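Local coordinates for protein-glutamine gamma-glutamyltransferase 2 (Pagrus major, PDB 1G0D) that catalyses calcium-dependent formation of isopeptide cross-links between peptide-bound glutamine and lysine or other primary amines, at residues H131-P136 and I187-L192; V213-T218 and L286-R291. All blocks are in the same frame, centred on the assembly; numbering follows the deposited sequence.

Contact 1 of 2, residues H131-P136 and I187-L192; sequences HMLFNP and ICFEVL
H131 and F189 mark where the two backbones come nearest, with H131 CA still 9.6 Å from F189 CA. Strand 131-133 and helix 187-192 run almost perpendicular, at 79°, and a separation of that width is spanned by the side chain of F189, which reaches side chains and one backbone carbonyl. It sits with CG beside its backbone N and anti to the carbonyl carbon (chi1 -77°), which sends the ring from the helix to the strand. There the ring, along CD1, CE1 and CZ, meets three consecutive residues. H131 lies alongside, the two rings nearly parallel but slid past each other, so that their centroids are 5.6 Å apart and overlap is slight; the closest touch is H131 CD2 on F189 CE1 at 3.8 Å. L133 comes in across the phenylalanine at about a right angle and sets CD1 3.8 Å from F189 CZ, near the ring plane. At the same edge the backbone takes part, M132 O standing 3.6 Å from F189 CZ. An alanine in place of F189 would probably open a gap between helix and strand, taking one of the two aromatic neighbours from H131 and the apolar contact from L133 CD1. All the touching residues are buried. The imidazole of H131 is also stacked on H107, while F189 is backed by L286 of helix 272-286. Through its backbone, the strand bonds to L32, V34 and R36 on one side and to G106 on the other. The contact thus illustrates an interdomain seam of the transglutaminase fold: the last strand of the N-terminal beta-sandwich is met by a helix of the catalytic core.

Contact 2 of 2, residues V213-T218 and L286-R291; sequences VYVGRT and LGIPTR. With SO4 (sulfate ion), chain B.
V215, on helix 212-223 of the catalytic core, packs against L286 and I288, the residues on either side of G287, where helix 272-286 ends. That turn is a Schellman motif: G287 has a positive phi of 110°, a conformation in which a side chain would press on the preceding carbonyl oxygen, and the chain then leaves toward strand 290-298. The helix-to-helix-end contact is thin and wholly apolar. One methyl carries it: V215 CG1 lies trans to the backbone N (chi1 170°) and approaches L286 CD1 to 4.1 Å, with the two side chains crossing obliquely. The same CG1 stands 4.5 Å from I288 CD1, so the valine methyl faces both branched residues. In transglutaminases, as in the related papain-like enzymes, the helix that finishes here starts at the catalytic cysteine, here C272, and is followed by the beta-sheet of the core. Beyond the turn, T290 OG1 reaches back to I288 O at 2.9 Å, coming from above the carbonyl plane. On the valine's own helix, Y214 O takes two bonds, from T218 N and from T218 OG1, the hydroxyl lying at 2.8 Å. R291 holds its chain extended from CG to NE and presents the guanidinium edge to a sulfate, probably from the crystallisation liquor. R291 NH1 donates to sulfate O4 at 3.1 Å, and NH2 adds two weak bonds, to O4 and O1. The cation also pairs with E336 and makes a cation-pi contact with W351, whose NE1 donates to the same sulfate.

Overall arrangement
Contacts 1 and 2 adjoin in space, their centres about 9 Å apart, although both segments of contact 1 precede those of contact 2 in sequence. The join is made by segments 131-136 and 286-291. F134 N lies 2.8 Å from L286 O, probably a hydrogen bond, and F134 CD1 rests 3.4 Å from I288 CG1, so the chain leaving the N-terminal sandwich is set against the end of helix 272-286. A second tie comes from helix 184-193, whose L192 touches T218 and L286. Neither contact includes a catalytic residue or a calcium site; the catalytic C272 begins the helix whose other end they share.

Contact 1 of 2, residues H131-P136 and I187-L192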
loop_
_atom_site.group_PDB
_atom_site.type_symbol
_atom_site.label_atom_id
_atom_site.label_comp_id
_atom_site.label_asym_id
_atom_site.label_seq_id
_atom_site.Cartn_x
_atom_site.Cartn_y
_atom_site.Cartn_z
ATOM N N HIS A 131 3.088 11.091 23.319
ATOM C CA HIS A 131 3.389 11.066 21.903
ATOM C C HIS A 131 2.488 12.016 21.151
ATOM O O HIS A 131 1.340 12.207 21.512
ATOM C CB HIS A 131 3.190 9.674 21.368
ATOM C CG HIS A 131 4.281 8.728 21.736
ATOM N ND1 HIS A 131 4.226 7.935 22.859
ATOM C CD2 HIS A 131 5.432 8.409 21.104
ATOM C CE1 HIS A 131 5.296 7.165 22.902
ATOM N NE2 HIS A 131 6.045 7.433 21.848
ATOM N N MET A 132 3.009 12.604 20.094
ATOM C CA MET A 132 2.239 13.546 19.308
ATOM C C MET A 132 2.164 13.106 17.842
ATOM O O MET A 132 3.192 12.856 17.211
ATOM C CB MET A 132 2.883 14.921 19.404
ATOM C CG MET A 132 2.216 15.954 18.536
ATOM S SD MET A 132 0.868 16.782 19.402
ATOM C CE MET A 132 1.765 17.770 20.584
ATOM N N LEU A 133 0.945 13.026 17.317
ATOM C CA LEU A 133 0.664 12.618 15.936
ATOM C C LEU A 133 0.082 13.785 15.092
ATOM O O LEU A 133 -0.186 14.864 15.599
ATOM C CB LEU A 133 -0.357 11.471 15.941
ATOM C CG LEU A 133 -0.066 10.072 16.497
ATOM C CD1 LEU A 133 1.335 9.928 17.028
ATOM C CD2 LEU A 133 -1.061 9.806 17.535
ATOM N N PHE A 134 -0.119 13.544 13.801
ATOM C CA PHE A 134 -0.674 14.538 12.895
ATOM C C PHE A 134 -2.175 14.631 13.227
ATOM O O PHE A 134 -2.764 13.672 13.706
ATOM C CB PHE A 134 -0.465 14.073 11.441
ATOM C CG PHE A 134 0.925 14.326 10.916
ATOM C CD1 PHE A 134 1.834 13.279 10.764
ATOM C CD2 PHE A 134 1.349 15.614 10.626
ATOM C CE1 PHE A 134 3.148 13.524 10.342
ATOM C CE2 PHE A 134 2.665 15.869 10.202
ATOM C CZ PHE A 134 3.560 14.832 10.064
ATOM N N ASN A 135 -2.800 15.775 12.954
ATOM C CA ASN A 135 -4.213 15.978 13.266
ATOM C C ASN A 135 -5.032 16.431 12.074
ATOM O O ASN A 135 -5.221 17.631 11.882
ATOM C CB ASN A 135 -4.338 17.046 14.338
ATOM C CG ASN A 135 -5.591 16.907 15.128
ATOM O OD1 ASN A 135 -6.489 16.165 14.738
ATOM N ND2 ASN A 135 -5.679 17.605 16.251
ATOM N N PRO A 136 -5.518 15.488 11.242
ATOM C CA PRO A 136 -6.323 15.873 10.080
ATOM C C PRO A 136 -7.718 16.370 10.428
ATOM O O PRO A 136 -8.472 16.727 9.533
ATOM C CB PRO A 136 -6.380 14.606 9.219
ATOM C CG PRO A 136 -5.962 13.510 10.070
ATOM C CD PRO A 136 -5.285 14.043 11.305
ATOM N N ILE A 187 6.944 1.634 16.845
ATOM C CA ILE A 187 7.804 1.196 15.746
ATOM C C ILE A 187 7.768 2.225 14.609
ATOM O O ILE A 187 8.742 2.394 13.874
ATOM C CB ILE A 187 7.354 -0.143 15.139
ATOM C CG1 ILE A 187 7.437 -1.274 16.166
ATOM C CG2 ILE A 187 8.256 -0.482 14.002
ATOM C CD1 ILE A 187 6.573 -2.478 15.855
ATOM N N CYS A 188 6.635 2.899 14.437
ATOM C CA CYS A 188 6.540 3.893 13.392
ATOM C C CYS A 188 7.573 4.975 13.665
ATOM O O CYS A 188 8.292 5.327 12.747
ATOM C CB CYS A 188 5.134 4.467 13.323
ATOM S SG CYS A 188 3.968 3.347 12.558
ATOM N N PHE A 189 7.669 5.485 14.902
ATOM C CA PHE A 189 8.679 6.508 15.269
ATOM C C PHE A 189 10.092 5.937 15.217
ATOM O O PHE A 189 11.051 6.682 15.108
ATOM C CB PHE A 189 8.444 7.081 16.677
ATOM C CG PHE A 189 7.317 8.086 16.745
ATOM C CD1 PHE A 189 6.135 7.783 17.419
ATOM C CD2 PHE A 189 7.392 9.282 16.039
ATOM C CE1 PHE A 189 5.039 8.650 17.376
ATOM C CE2 PHE A 189 6.301 10.156 15.991
ATOM C CZ PHE A 189 5.119 9.840 16.657
ATOM N N GLU A 190 10.213 4.612 15.289
ATOM C CA GLU A 190 11.509 3.931 15.209
ATOM C C GLU A 190 12.010 3.945 13.757
ATOM O O GLU A 190 13.207 4.026 13.471
ATOM C CB GLU A 190 11.345 2.488 15.671
ATOM C CG GLU A 190 12.637 1.876 16.129
ATOM C CD GLU A 190 12.544 0.394 16.437
ATOM O OE1 GLU A 190 13.610 -0.165 16.742
ATOM O OE2 GLU A 190 11.448 -0.217 16.374
ATOM N N VAL A 191 11.078 3.828 12.824
ATOM C CA VAL A 191 11.421 3.874 11.415
ATOM C C VAL A 191 11.943 5.290 11.132
ATOM O O VAL A 191 12.865 5.481 10.353
ATOM C CB VAL A 191 10.169 3.618 10.528
ATOM C CG1 VAL A 191 10.520 3.802 9.058
ATOM C CG2 VAL A 191 9.636 2.208 10.766
ATOM N N LEU A 192 11.365 6.290 11.787
ATOM C CA LEU A 192 11.790 7.662 11.548
ATOM C C LEU A 192 13.151 7.868 12.206
ATOM O O LEU A 192 13.984 8.646 11.721
ATOM C CB LEU A 192 10.754 8.643 12.132
ATOM C CG LEU A 192 9.467 9.038 11.353
ATOM C CD1 LEU A 192 8.575 9.959 12.191
ATOM C CD2 LEU A 192 9.848 9.732 10.037
#

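Contact 2 of 2, residues V213-T218 and L286-R291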
loop_
_atom_site.group_PDB
_atom_site.type_symbol
_atom_site.label_atom_id
_atom_site.label_comp_id
_atom_site.label_asym_id
_atom_site.label_seq_id
_atom_site.Cartn_x
_atom_site.Cartn_y
_atom_site.Cartn_z
ATOM N N VAL A 213 5.114 16.581 4.416
ATOM C CA VAL A 213 5.831 16.306 3.149
ATOM C C VAL A 213 7.132 15.565 3.440
ATOM O O VAL A 213 7.445 14.556 2.821
ATOM C CB VAL A 213 6.189 17.616 2.343
ATOM C CG1 VAL A 213 7.206 17.298 1.234
ATOM C CG2 VAL A 213 4.934 18.227 1.692
ATOM N N TYR A 214 7.879 16.076 4.406
ATOM C CA TYR A 214 9.138 15.501 4.827
ATOM C C TYR A 214 8.945 14.102 5.416
ATOM O O TYR A 214 9.596 13.152 5.004
ATOM C CB TYR A 214 9.751 16.422 5.864
ATOM C CG TYR A 214 10.968 15.868 6.540
ATOM C CD1 TYR A 214 12.234 16.125 6.033
ATOM C CD2 TYR A 214 10.860 15.073 7.684
ATOM C CE1 TYR A 214 13.350 15.602 6.640
ATOM C CE2 TYR A 214 11.977 14.540 8.304
ATOM C CZ TYR A 214 13.216 14.803 7.774
ATOM O OH TYR A 214 14.324 14.227 8.340
ATOM N N VAL A 215 8.054 13.967 6.382
ATOM C CA VAL A 215 7.794 12.687 7.007
ATOM C C VAL A 215 7.225 11.647 6.015
ATOM O O VAL A 215 7.489 10.446 6.131
ATOM C CB VAL A 215 6.813 12.912 8.179
ATOM C CG1 VAL A 215 6.307 11.604 8.731
ATOM C CG2 VAL A 215 7.501 13.711 9.253
ATOM N N GLY A 216 6.434 12.105 5.049
ATOM C CA GLY A 216 5.857 11.196 4.078
ATOM C C GLY A 216 6.947 10.702 3.136
ATOM O O GLY A 216 6.990 9.527 2.764
ATOM N N ARG A 217 7.834 11.610 2.737
ATOM C CA ARG A 217 8.949 11.260 1.866
ATOM C C ARG A 217 9.943 10.338 2.626
ATOM O O ARG A 217 10.549 9.445 2.040
ATOM C CB ARG A 217 9.636 12.543 1.348
ATOM C CG ARG A 217 11.059 12.351 0.830
ATOM C CD ARG A 217 11.414 13.276 -0.356
ATOM N NE ARG A 217 11.110 12.589 -1.604
ATOM C CZ ARG A 217 11.911 12.471 -2.664
ATOM N NH1 ARG A 217 11.479 11.815 -3.719
ATOM N NH2 ARG A 217 13.108 13.004 -2.701
ATOM N N THR A 218 10.099 10.550 3.932
ATOM C CA THR A 218 10.992 9.720 4.731
ATOM C C THR A 218 10.441 8.309 4.916
ATOM O O THR A 218 11.159 7.351 4.764
ATOM C CB THR A 218 11.202 10.329 6.081
ATOM O OG1 THR A 218 11.776 11.625 5.907
ATOM C CG2 THR A 218 12.110 9.471 6.912
ATOM N N LEU A 286 0.626 7.480 12.008
ATOM C CA LEU A 286 1.143 8.779 12.416
ATOM C C LEU A 286 0.101 9.863 12.226
ATOM O O LEU A 286 0.269 10.982 12.706
ATOM C CB LEU A 286 2.417 9.129 11.639
ATOM C CG LEU A 286 3.578 8.167 11.908
ATOM C CD1 LEU A 286 4.875 8.703 11.311
ATOM C CD2 LEU A 286 3.768 7.968 13.388
ATOM N N GLY A 287 -0.967 9.557 11.501
ATOM C CA GLY A 287 -2.001 10.561 11.329
ATOM C C GLY A 287 -2.161 11.185 9.960
ATOM O O GLY A 287 -2.965 12.113 9.779
ATOM N N ILE A 288 -1.430 10.708 8.970
ATOM C CA ILE A 288 -1.582 11.311 7.654
ATOM C C ILE A 288 -2.574 10.480 6.866
ATOM O O ILE A 288 -2.367 9.291 6.693
ATOM C CB ILE A 288 -0.218 11.374 6.903
ATOM C CG1 ILE A 288 0.812 12.141 7.753
ATOM C CG2 ILE A 288 -0.378 12.067 5.581
ATOM C CD1 ILE A 288 2.189 12.327 7.087
ATOM N N PRO A 289 -3.681 11.083 6.410
ATOM C CA PRO A 289 -4.693 10.354 5.633
ATOM C C PRO A 289 -4.055 9.614 4.430
ATOM O O PRO A 289 -3.392 10.237 3.582
ATOM C CB PRO A 289 -5.663 11.447 5.208
ATOM C CG PRO A 289 -5.467 12.501 6.168
ATOM C CD PRO A 289 -4.060 12.483 6.607
ATOM N N THR A 290 -4.263 8.296 4.339
ATOM C CA THR A 290 -3.627 7.487 3.274
ATOM C C THR A 290 -4.480 6.334 2.692
ATOM O O THR A 290 -5.266 5.686 3.396
ATOM C CB THR A 290 -2.270 6.910 3.854
ATOM O OG1 THR A 290 -1.447 7.996 4.299
ATOM C CG2 THR A 290 -1.501 6.076 2.844
ATOM N N ARG A 291 -4.347 6.077 1.405
ATOM C CA ARG A 291 -5.065 4.947 0.813
ATOM C C ARG A 291 -4.246 4.283 -0.281
ATOM O O ARG A 291 -3.668 4.957 -1.142
ATOM C CB ARG A 291 -6.382 5.375 0.206
ATOM C CG ARG A 291 -6.289 6.606 -0.646
ATOM C CD ARG A 291 -7.613 6.889 -1.288
ATOM N NE ARG A 291 -7.500 7.986 -2.226
ATOM C CZ ARG A 291 -8.529 8.592 -2.794
ATOM N NH1 ARG A 291 -9.771 8.205 -2.514
ATOM N NH2 ARG A 291 -8.309 9.579 -3.652
HETATM S S SO4 B . -11.472 11.686 -3.400
HETATM O O1 SO4 B . -10.493 12.232 -4.213
HETATM O O2 SO4 B . -11.154 12.011 -2.061
HETATM O O3 SO4 B . -12.589 12.446 -3.737
HETATM O O4 SO4 B . -11.680 10.305 -3.738
#